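Local coordinates for protein putative peptidase (Parabacteroides merdae, PDB 4L8K) that is a putative peptidase of family S41 that probably cleaves peptide bonds with a serine-based active site, at residues A[18-23]-A[188-193]; A[182-187]-A[192-197]; A[264-269]-A[277-282]. One frame throughout, in Å; residues are numbered along the deposited sequence. Where two conformers were deposited one is given.

Overall arrangement
Contacts 1 and 2, both at the surface with centres about 11 Å apart, share Asp192 and Phe193 of the loop between strands 177-182 and 197-201: contact 2 pairs its two arms, and contact 1 holds its tip against the end of helix 8-22. Lys185 joins them, NZ lying 2.9 Å from Glu21 O. Contact 3 is buried and holds the phosphate at the probable active site; its centre lies about 9 Å from that of the chain (23 and 21 Å for contacts 1 and 2) and about 14 and 13 Å from theirs. Met19 SE packs 3.5 Å from Phe265 CE2, joining contacts 1 and 3; Gln183 N, 3.2 Å from Pro269 O, probably hydrogen-bonds it, joining contacts 2 and 3.

Contact 1. Residues A[18-23]-A[188-193]; sequences IMDENY and NGHNDF
Glu21 and Asn188 lie side by side with their flat ends stacked, the carboxylate and amide planes only 8° apart. This is a face-to-face packing of two polar groups rather than an edgewise hydrogen bond: Asn188 OD1 rests 3.5 Å from Glu21 CG, and Asn188 ND2 is 3.8 Å from Glu21 OE2. A second polar pair gives the contact its directional bond. His190 NE2 donates to Asp20 OD1 at 2.8 Å in a nearly straight bond that leaves close to the imidazole plane but meets the oxygen from above the carboxylate, 50° out of its plane. The two side chains cross at about a right angle. Asp20 CG stands opposite the backbone N (chi1 -170°), a torsion that carries OD1 out to the edge of the imidazole. The nearby carboxylate would probably favour a protonated imidazole. These residues join the C-terminal end of helix 8-22 to the tip of the loop linking strands 177-182 and 197-201, where Gly189 to Asp192 form a type I beta turn closed by Asp192 N to Gly189 O at 3.0 Å. Backbone acceptors also crowd here: Asp20 O and Asn188 O approach to 3.2 Å without a proton between them, and Asn188 O receives a CA-H...O contact from Glu21. Where the chain leaves the helix, one water donates to both Tyr23 O and His190 O, each 2.8 Å away. Trp33 of helix 33-43 touches both Asp20 and His190, and the ring of Phe26 meets the imidazole.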
loop_
_atom_site.group_PDB
_atom_site.type_symbol
_atom_site.label_atom_id
_atom_site.label_comp_id
_atom_site.label_asym_id
_atom_site.label_seq_id
_atom_site.Cartn_x
_atom_site.Cartn_y
_atom_site.Cartn_z
ATOM N N ILE A 18 -6.178 -9.315 23.086
ATOM C CA ILE A 18 -5.317 -8.372 22.358
ATOM C C ILE A 18 -6.082 -7.840 21.123
ATOM O O ILE A 18 -6.083 -6.630 20.881
ATOM C CB ILE A 18 -3.937 -8.986 21.989
ATOM C CG1 ILE A 18 -3.066 -9.154 23.254
ATOM C CG2 ILE A 18 -3.203 -8.115 20.943
ATOM C CD1 ILE A 18 -1.881 -10.095 23.120
HETATM N N MSE A 19 -6.758 -8.751 20.380
HETATM C CA MSE A 19 -7.552 -8.398 19.212
HETATM C C MSE A 19 -8.758 -7.574 19.611
HETATM O O MSE A 19 -8.992 -6.512 19.035
HETATM C CB MSE A 19 -7.992 -9.662 18.477
HETATM C CG MSE A 19 -6.887 -10.281 17.626
HETATM SE SE MSE A 19 -6.635 -9.279 16.000
HETATM C CE MSE A 19 -8.258 -9.715 15.038
ATOM N N ASP A 20 -9.502 -8.040 20.633
ATOM C CA ASP A 20 -10.715 -7.386 21.143
ATOM C C ASP A 20 -10.486 -5.920 21.518
ATOM O O ASP A 20 -11.318 -5.070 21.198
ATOM C CB ASP A 20 -11.248 -8.143 22.363
ATOM C CG ASP A 20 -12.621 -7.704 22.816
ATOM O OD1 ASP A 20 -13.574 -7.781 22.000
ATOM O OD2 ASP A 20 -12.757 -7.319 23.992
ATOM N N GLU A 21 -9.355 -5.626 22.163
ATOM C CA GLU A 21 -9.050 -4.297 22.664
ATOM C C GLU A 21 -8.266 -3.406 21.705
ATOM O O GLU A 21 -8.343 -2.182 21.861
ATOM C CB GLU A 21 -8.278 -4.416 23.990
ATOM C CG GLU A 21 -9.090 -5.142 25.066
ATOM C CD GLU A 21 -8.430 -5.454 26.394
ATOM O OE1 GLU A 21 -7.198 -5.268 26.534
ATOM O OE2 GLU A 21 -9.160 -5.917 27.299
ATOM N N ASN A 22 -7.506 -3.981 20.739
ATOM C CA ASN A 22 -6.629 -3.184 19.858
ATOM C C ASN A 22 -6.958 -3.246 18.363
ATOM O O ASN A 22 -6.545 -2.330 17.638
ATOM C CB ASN A 22 -5.172 -3.589 20.060
ATOM C CG ASN A 22 -4.729 -3.457 21.492
ATOM O OD1 ASN A 22 -4.434 -2.367 21.976
ATOM N ND2 ASN A 22 -4.738 -4.560 22.216
ATOM N N TYR A 23 -7.672 -4.284 17.889
ATOM C CA TYR A 23 -8.027 -4.398 16.460
ATOM C C TYR A 23 -9.005 -3.262 16.097
ATOM O O TYR A 23 -9.990 -3.040 16.803
ATOM C CB TYR A 23 -8.591 -5.792 16.123
ATOM C CG TYR A 23 -8.717 -6.033 14.639
ATOM C CD1 TYR A 23 -7.592 -6.283 13.854
ATOM C CD2 TYR A 23 -9.954 -5.958 14.003
ATOM C CE1 TYR A 23 -7.699 -6.482 12.480
ATOM C CE2 TYR A 23 -10.071 -6.145 12.624
ATOM C CZ TYR A 23 -8.939 -6.408 11.869
ATOM O OH TYR A 23 -9.037 -6.589 10.516
ATOM N N ASN A 188 -10.664 0.131 24.906
ATOM C CA ASN A 188 -10.950 -1.270 24.611
ATOM C C ASN A 188 -12.141 -1.467 23.643
ATOM O O ASN A 188 -12.105 -2.403 22.837
ATOM C CB ASN A 188 -11.176 -2.040 25.921
ATOM C CG ASN A 188 -9.953 -2.091 26.827
ATOM O OD1 ASN A 188 -8.802 -1.898 26.402
ATOM N ND2 ASN A 188 -10.164 -2.391 28.096
ATOM N N GLY A 189 -13.156 -0.597 23.716
ATOM C CA GLY A 189 -14.314 -0.635 22.818
ATOM C C GLY A 189 -13.903 -0.605 21.348
ATOM O O GLY A 189 -13.001 0.143 20.975
ATOM N N HIS A 190 -14.540 -1.445 20.509
ATOM C CA HIS A 190 -14.223 -1.645 19.091
ATOM C C HIS A 190 -14.269 -0.356 18.259
ATOM O O HIS A 190 -13.563 -0.256 17.239
ATOM C CB HIS A 190 -15.174 -2.682 18.475
ATOM C CG HIS A 190 -15.045 -4.064 19.033
ATOM N ND1 HIS A 190 -15.879 -5.088 18.611
ATOM C CD2 HIS A 190 -14.166 -4.560 19.941
ATOM C CE1 HIS A 190 -15.471 -6.164 19.258
ATOM N NE2 HIS A 190 -14.445 -5.894 20.068
ATOM N N ASN A 191 -15.089 0.622 18.689
ATOM C CA ASN A 191 -15.226 1.913 18.009
ATOM C C ASN A 191 -14.756 3.064 18.900
ATOM O O ASN A 191 -15.071 4.215 18.617
ATOM C CB ASN A 191 -16.674 2.121 17.540
ATOM C CG ASN A 191 -16.934 1.502 16.181
ATOM O OD1 ASN A 191 -16.382 1.930 15.151
ATOM N ND2 ASN A 191 -17.771 0.471 16.148
ATOM N N ASP A 192 -13.951 2.758 19.934
ATOM C CA ASP A 192 -13.441 3.773 20.842
ATOM C C ASP A 192 -12.164 4.397 20.286
ATOM O O ASP A 192 -11.050 4.077 20.712
ATOM C CB ASP A 192 -13.231 3.220 22.256
ATOM C CG ASP A 192 -13.273 4.328 23.299
ATOM O OD1 ASP A 192 -14.376 4.883 23.536
ATOM O OD2 ASP A 192 -12.201 4.680 23.837
ATOM N N PHE A 193 -12.338 5.308 19.321
ATOM C CA PHE A 193 -11.214 6.002 18.685
ATOM C C PHE A 193 -11.195 7.453 19.071
ATOM O O PHE A 193 -12.222 8.018 19.454
ATOM C CB PHE A 193 -11.267 5.885 17.139
ATOM C CG PHE A 193 -11.161 4.471 16.627
ATOM C CD1 PHE A 193 -9.921 3.852 16.498
ATOM C CD2 PHE A 193 -12.299 3.756 16.283
ATOM C CE1 PHE A 193 -9.827 2.525 16.086
ATOM C CE2 PHE A 193 -12.207 2.434 15.856
ATOM C CZ PHE A 193 -10.972 1.823 15.774
HETATM O O HOH W 1 -12.561 -2.518 15.843
#

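Contact 2. Residues A[182-187]-A[192-197]; sequences TQYKKG and DFTQPN
Thr182 and Asn197 form an antiparallel hydrogen-bonded pair, Asn197 N reaching Thr182 O at 2.7 Å, after which the register shifts by one residue before Lys185 and Phe193 make a single bridge. Thr194 fills the interval with both branches of its side chain, its N donating to Tyr184 O. Its CG2 sits over the centre of the Tyr184 ring, 3.5 Å from the centroid and 12° off the normal, a clear CH-pi contact, while its OG1 accepts from Tyr184 N at 3.1 Å. OG1 lies between the backbone N and the carbonyl carbon (chi1 65°), which leaves CG2 to face the ring. Gln183 bridges the shift: its extended chain brings NE2 to Thr194 O at 2.9 Å, almost in line with the carbonyl bond (165°). Together these bonds prolong the hairpin of strands 177-182 and 197-201 as an irregular pair of arms, with one water linking Thr182 O, Thr194 OG1 and Gln195 O. Pro269 and Leu271, the latter on strand 270-271 of the same chain, pack on Gln183. Farther out, Lys186 N donates to Asp192 O at 2.8 Å, and Lys186 NZ hydrogen-bonds Phe193 O at 3.0 Å from well above the carbonyl plane; its ion pair with Asp192 OD1 is long and weak. Lys185 lays CD 3.6 Å from Phe193 CE1, with CE over one face of the ring, and its bent chain delivers NZ to Gly187 O and to Gly189 O.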
loop_
_atom_site.group_PDB
_atom_site.type_symbol
_atom_site.label_atom_id
_atom_site.label_comp_id
_atom_site.label_asym_id
_atom_site.label_seq_id
_atom_site.Cartn_x
_atom_site.Cartn_y
_atom_site.Cartn_z
ATOM N N THR A 182 -5.744 10.772 10.723
ATOM C CA THR A 182 -5.379 9.581 11.496
ATOM C C THR A 182 -6.254 9.552 12.748
ATOM O O THR A 182 -6.659 10.595 13.246
ATOM C CB THR A 182 -3.867 9.512 11.834
ATOM O OG1 THR A 182 -3.479 10.671 12.581
ATOM C CG2 THR A 182 -2.977 9.365 10.584
ATOM N N GLN A 183 -6.569 8.357 13.221
ATOM C CA GLN A 183 -7.306 8.084 14.455
ATOM C C GLN A 183 -6.513 7.080 15.231
ATOM O O GLN A 183 -5.824 6.282 14.615
ATOM C CB GLN A 183 -8.694 7.504 14.157
ATOM C CG GLN A 183 -9.671 8.474 13.568
ATOM C CD GLN A 183 -11.040 7.866 13.558
ATOM O OE1 GLN A 183 -11.386 7.089 12.675
ATOM N NE2 GLN A 183 -11.858 8.215 14.538
ATOM N N TYR A 184 -6.600 7.065 16.551
ATOM C CA TYR A 184 -5.901 6.005 17.259
ATOM C C TYR A 184 -6.834 5.429 18.325
ATOM O O TYR A 184 -7.796 6.085 18.738
ATOM C CB TYR A 184 -4.524 6.434 17.793
ATOM C CG TYR A 184 -4.518 7.426 18.933
ATOM C CD1 TYR A 184 -4.440 8.795 18.690
ATOM C CD2 TYR A 184 -4.457 6.994 20.256
ATOM C CE1 TYR A 184 -4.365 9.713 19.739
ATOM C CE2 TYR A 184 -4.392 7.901 21.312
ATOM C CZ TYR A 184 -4.344 9.261 21.049
ATOM O OH TYR A 184 -4.302 10.158 22.093
ATOM N N LYS A 185 -6.617 4.152 18.661
ATOM C CA LYS A 185 -7.435 3.437 19.630
ATOM C C LYS A 185 -7.299 4.135 20.980
ATOM O O LYS A 185 -6.186 4.257 21.496
ATOM C CB LYS A 185 -7.030 1.955 19.687
ATOM C CG LYS A 185 -8.143 1.052 20.191
ATOM C CD LYS A 185 -9.051 0.599 19.070
ATOM C CE LYS A 185 -10.442 0.277 19.532
ATOM N NZ LYS A 185 -10.481 -0.807 20.566
ATOM N N LYS A 186 -8.424 4.701 21.466
ATOM C CA LYS A 186 -8.535 5.449 22.717
ATOM C C LYS A 186 -8.822 4.490 23.908
ATOM O O LYS A 186 -8.345 4.723 25.024
ATOM C CB LYS A 186 -9.665 6.495 22.576
ATOM C CG LYS A 186 -9.562 7.709 23.484
ATOM C CD LYS A 186 -10.565 8.817 23.091
ATOM C CE LYS A 186 -11.989 8.559 23.543
ATOM N NZ LYS A 186 -12.880 8.155 22.418
ATOM N N GLY A 187 -9.600 3.438 23.646
ATOM C CA GLY A 187 -9.988 2.432 24.632
ATOM C C GLY A 187 -10.292 1.074 24.036
ATOM O O GLY A 187 -10.213 0.885 22.821
ATOM N N ASP A 192 -13.951 2.758 19.934
ATOM C CA ASP A 192 -13.441 3.773 20.842
ATOM C C ASP A 192 -12.164 4.397 20.286
ATOM O O ASP A 192 -11.050 4.077 20.712
ATOM C CB ASP A 192 -13.231 3.220 22.256
ATOM C CG ASP A 192 -13.273 4.328 23.299
ATOM O OD1 ASP A 192 -14.376 4.883 23.536
ATOM O OD2 ASP A 192 -12.201 4.680 23.837
ATOM N N PHE A 193 -12.338 5.308 19.321
ATOM C CA PHE A 193 -11.214 6.002 18.685
ATOM C C PHE A 193 -11.195 7.453 19.071
ATOM O O PHE A 193 -12.222 8.018 19.454
ATOM C CB PHE A 193 -11.267 5.885 17.139
ATOM C CG PHE A 193 -11.161 4.471 16.627
ATOM C CD1 PHE A 193 -9.921 3.852 16.498
ATOM C CD2 PHE A 193 -12.299 3.756 16.283
ATOM C CE1 PHE A 193 -9.827 2.525 16.086
ATOM C CE2 PHE A 193 -12.207 2.434 15.856
ATOM C CZ PHE A 193 -10.972 1.823 15.774
ATOM N N THR A 194 -10.020 8.068 18.944
ATOM C CA THR A 194 -9.856 9.504 19.110
ATOM C C THR A 194 -10.457 10.163 17.856
ATOM O O THR A 194 -10.681 9.476 16.853
ATOM C CB THR A 194 -8.367 9.843 19.309
ATOM O OG1 THR A 194 -7.625 9.518 18.133
ATOM C CG2 THR A 194 -7.770 9.127 20.487
ATOM N N GLN A 195 -10.721 11.473 17.911
ATOM C CA GLN A 195 -11.264 12.233 16.788
ATOM C C GLN A 195 -10.245 12.293 15.648
ATOM O O GLN A 195 -9.040 12.301 15.922
ATOM C CB GLN A 195 -11.663 13.640 17.241
ATOM C CG GLN A 195 -13.005 13.674 17.978
ATOM C CD GLN A 195 -14.175 13.730 17.023
ATOM O OE1 GLN A 195 -14.963 12.787 16.911
ATOM N NE2 GLN A 195 -14.316 14.838 16.304
ATOM N N PRO A 196 -10.696 12.251 14.369
ATOM C CA PRO A 196 -9.737 12.304 13.237
ATOM C C PRO A 196 -8.775 13.489 13.334
ATOM O O PRO A 196 -9.199 14.622 13.524
ATOM C CB PRO A 196 -10.645 12.415 12.014
ATOM C CG PRO A 196 -11.950 11.800 12.460
ATOM C CD PRO A 196 -12.094 12.211 13.882
ATOM N N ASN A 197 -7.476 13.200 13.331
ATOM C CA ASN A 197 -6.438 14.219 13.422
ATOM C C ASN A 197 -5.940 14.579 12.008
ATOM O O ASN A 197 -5.422 13.705 11.308
ATOM C CB ASN A 197 -5.276 13.750 14.315
ATOM C CG ASN A 197 -4.157 14.764 14.386
ATOM O OD1 ASN A 197 -4.310 15.842 14.956
ATOM N ND2 ASN A 197 -3.049 14.490 13.721
HETATM O O HOH W 2 -6.526 11.387 16.392
#

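Contact 3. Residues A[264-269]-A[277-282]; sequences RFSACP and HTEFGI. With PO4 (phosphate ion), chain E.
A phosphate-binding pocket at the probable active site of this S41 peptidase is lined here by Arg264 and Ser266, with Glu279 meeting Ser266 across the contact as a second-shell partner. Ser266 OG stands 2.7 Å from Glu279 OE2 and 2.6 Å from phosphate O1, a single hydroxyl placed between carboxylate and anion. Glu279 CG, turned fully away from its own amide N (chi1 -180°), and a bend at chi2 bring the carboxylate to Ser266, while OE1 accepts a hydrogen bond from a water at 3.0 Å. Arg264 presents the edge of its guanidinium to the phosphate: NH1 donates to O4 at 2.8 Å, and NH2 makes a weaker bond to O3 at 3.3 Å. A leucine in place of Arg264 would probably leave phosphate O4 without this cationic donor and deprive His68 O of its NH1 partner. Ser223 OG, His68 ND1 and the backbone N atoms of Ser249 and Gly250 also bind the ion, a serine, a histidine and amide donors about one anion being consistent with a serine-peptidase centre. The phosphate itself probably came from the crystallisation liquor. Strand 262-266 supplies Arg264 and Ser266, whereas Glu279 sits in a type I beta turn from Thr278 to Gly281, closed by Gly281 N to Thr278 O at 3.0 Å. At the far end of the contact, Pro269 CB packs obliquely on the His277 ring, 3.5 Å from CE1, and Phe28 meets that ring as well.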
loop_
_atom_site.group_PDB
_atom_site.type_symbol
_atom_site.label_atom_id
_atom_site.label_comp_id
_atom_site.label_asym_id
_atom_site.label_seq_id
_atom_site.Cartn_x
_atom_site.Cartn_y
_atom_site.Cartn_z
ATOM N N ARG A 264 0.402 -9.243 14.944
ATOM C CA ARG A 264 0.542 -7.925 14.331
ATOM C C ARG A 264 -0.667 -7.651 13.443
ATOM O O ARG A 264 -1.282 -8.597 12.916
ATOM C CB ARG A 264 1.869 -7.783 13.532
ATOM C CG ARG A 264 2.010 -8.688 12.301
ATOM C CD ARG A 264 1.526 -8.053 10.997
ATOM N NE ARG A 264 2.421 -7.000 10.500
ATOM C CZ ARG A 264 2.019 -5.894 9.872
ATOM N NH1 ARG A 264 0.722 -5.670 9.661
ATOM N NH2 ARG A 264 2.909 -5.009 9.438
ATOM N N PHE A 265 -0.991 -6.349 13.299
ATOM C CA PHE A 265 -2.057 -5.792 12.471
ATOM C C PHE A 265 -1.881 -4.256 12.402
ATOM O O PHE A 265 -0.965 -3.714 13.037
ATOM C CB PHE A 265 -3.462 -6.199 12.982
ATOM C CG PHE A 265 -3.695 -6.172 14.476
ATOM C CD1 PHE A 265 -4.132 -5.010 15.108
ATOM C CD2 PHE A 265 -3.569 -7.333 15.240
ATOM C CE1 PHE A 265 -4.438 -5.010 16.476
ATOM C CE2 PHE A 265 -3.813 -7.316 16.615
ATOM C CZ PHE A 265 -4.287 -6.167 17.218
ATOM N N SER A 266 -2.721 -3.559 11.617
ATOM C CA SER A 266 -2.645 -2.096 11.519
ATOM C C SER A 266 -3.047 -1.470 12.850
ATOM O O SER A 266 -4.053 -1.871 13.444
ATOM C CB SER A 266 -3.530 -1.592 10.394
ATOM O OG SER A 266 -3.086 -2.186 9.191
ATOM N N ALA A 267 -2.213 -0.551 13.350
ATOM C CA ALA A 267 -2.423 0.077 14.651
ATOM C C ALA A 267 -3.424 1.199 14.621
ATOM O O ALA A 267 -4.108 1.434 15.633
ATOM C CB ALA A 267 -1.105 0.624 15.189
ATOM N N CYS A 268 -3.487 1.939 13.503
ATOM C CA CYS A 268 -4.345 3.120 13.431
ATOM C C CYS A 268 -5.140 3.201 12.124
ATOM O O CYS A 268 -4.542 3.093 11.054
ATOM C CB CYS A 268 -3.512 4.390 13.612
ATOM S SG CYS A 268 -2.221 4.288 14.878
ATOM N N PRO A 269 -6.458 3.527 12.167
ATOM C CA PRO A 269 -7.170 3.787 10.905
ATOM C C PRO A 269 -6.650 5.095 10.251
ATOM O O PRO A 269 -6.480 6.115 10.926
ATOM C CB PRO A 269 -8.639 3.951 11.330
ATOM C CG PRO A 269 -8.701 3.547 12.750
ATOM C CD PRO A 269 -7.345 3.741 13.326
ATOM N N HIS A 277 -12.167 5.347 5.202
ATOM C CA HIS A 277 -11.082 4.405 5.482
ATOM C C HIS A 277 -10.360 3.962 4.208
ATOM O O HIS A 277 -11.008 3.619 3.223
ATOM C CB HIS A 277 -11.631 3.186 6.235
ATOM C CG HIS A 277 -12.016 3.497 7.636
ATOM N ND1 HIS A 277 -11.166 3.226 8.684
ATOM C CD2 HIS A 277 -13.128 4.093 8.116
ATOM C CE1 HIS A 277 -11.790 3.656 9.763
ATOM N NE2 HIS A 277 -12.970 4.192 9.470
ATOM N N THR A 278 -9.013 3.989 4.232
ATOM C CA THR A 278 -8.147 3.568 3.103
ATOM C C THR A 278 -7.492 2.196 3.397
ATOM O O THR A 278 -6.768 1.658 2.554
ATOM C CB THR A 278 -7.050 4.641 2.843
ATOM O OG1 THR A 278 -6.212 4.745 4.000
ATOM C CG2 THR A 278 -7.631 6.018 2.483
ATOM N N GLU A 279 -7.754 1.638 4.603
ATOM C CA GLU A 279 -7.190 0.377 5.086
ATOM C C GLU A 279 -7.416 -0.793 4.138
ATOM O O GLU A 279 -6.552 -1.644 4.007
ATOM C CB GLU A 279 -7.792 0.019 6.467
ATOM C CG GLU A 279 -7.263 -1.285 7.065
ATOM C CD GLU A 279 -5.800 -1.307 7.495
ATOM O OE1 GLU A 279 -5.200 -0.220 7.684
ATOM O OE2 GLU A 279 -5.262 -2.428 7.665
ATOM N N PHE A 280 -8.586 -0.833 3.504
ATOM C CA PHE A 280 -9.020 -1.939 2.677
ATOM C C PHE A 280 -8.563 -1.795 1.234
ATOM O O PHE A 280 -8.803 -2.686 0.418
ATOM C CB PHE A 280 -10.547 -2.075 2.804
ATOM C CG PHE A 280 -10.962 -1.965 4.252
ATOM C CD1 PHE A 280 -10.632 -2.974 5.171
ATOM C CD2 PHE A 280 -11.667 -0.848 4.709
ATOM C CE1 PHE A 280 -11.008 -2.871 6.519
ATOM C CE2 PHE A 280 -12.028 -0.730 6.064
ATOM C CZ PHE A 280 -11.686 -1.741 6.959
ATOM N N GLY A 281 -7.815 -0.722 0.977
ATOM C CA GLY A 281 -7.275 -0.392 -0.326
ATOM C C GLY A 281 -7.968 0.812 -0.939
ATOM O O GLY A 281 -9.076 1.173 -0.525
ATOM N N ILE A 282 -7.294 1.431 -1.939
ATOM C CA ILE A 282 -7.750 2.576 -2.726
ATOM C C ILE A 282 -7.884 2.128 -4.183
ATOM O O ILE A 282 -6.944 1.534 -4.761
ATOM C CB ILE A 282 -6.774 3.788 -2.589
ATOM C CG1 ILE A 282 -6.677 4.295 -1.135
ATOM C CG2 ILE A 282 -7.155 4.926 -3.543
ATOM C CD1 ILE A 282 -5.260 4.834 -0.745
HETATM P P PO4 E . 0.391 -2.169 8.089
HETATM O O1 PO4 E . -0.497 -1.653 9.206
HETATM O O2 PO4 E . 0.095 -1.353 6.791
HETATM O O3 PO4 E . 1.876 -2.003 8.507
HETATM O O4 PO4 E . 0.059 -3.657 7.828
HETATM O O HOH W 3 -6.003 2.620 8.015
#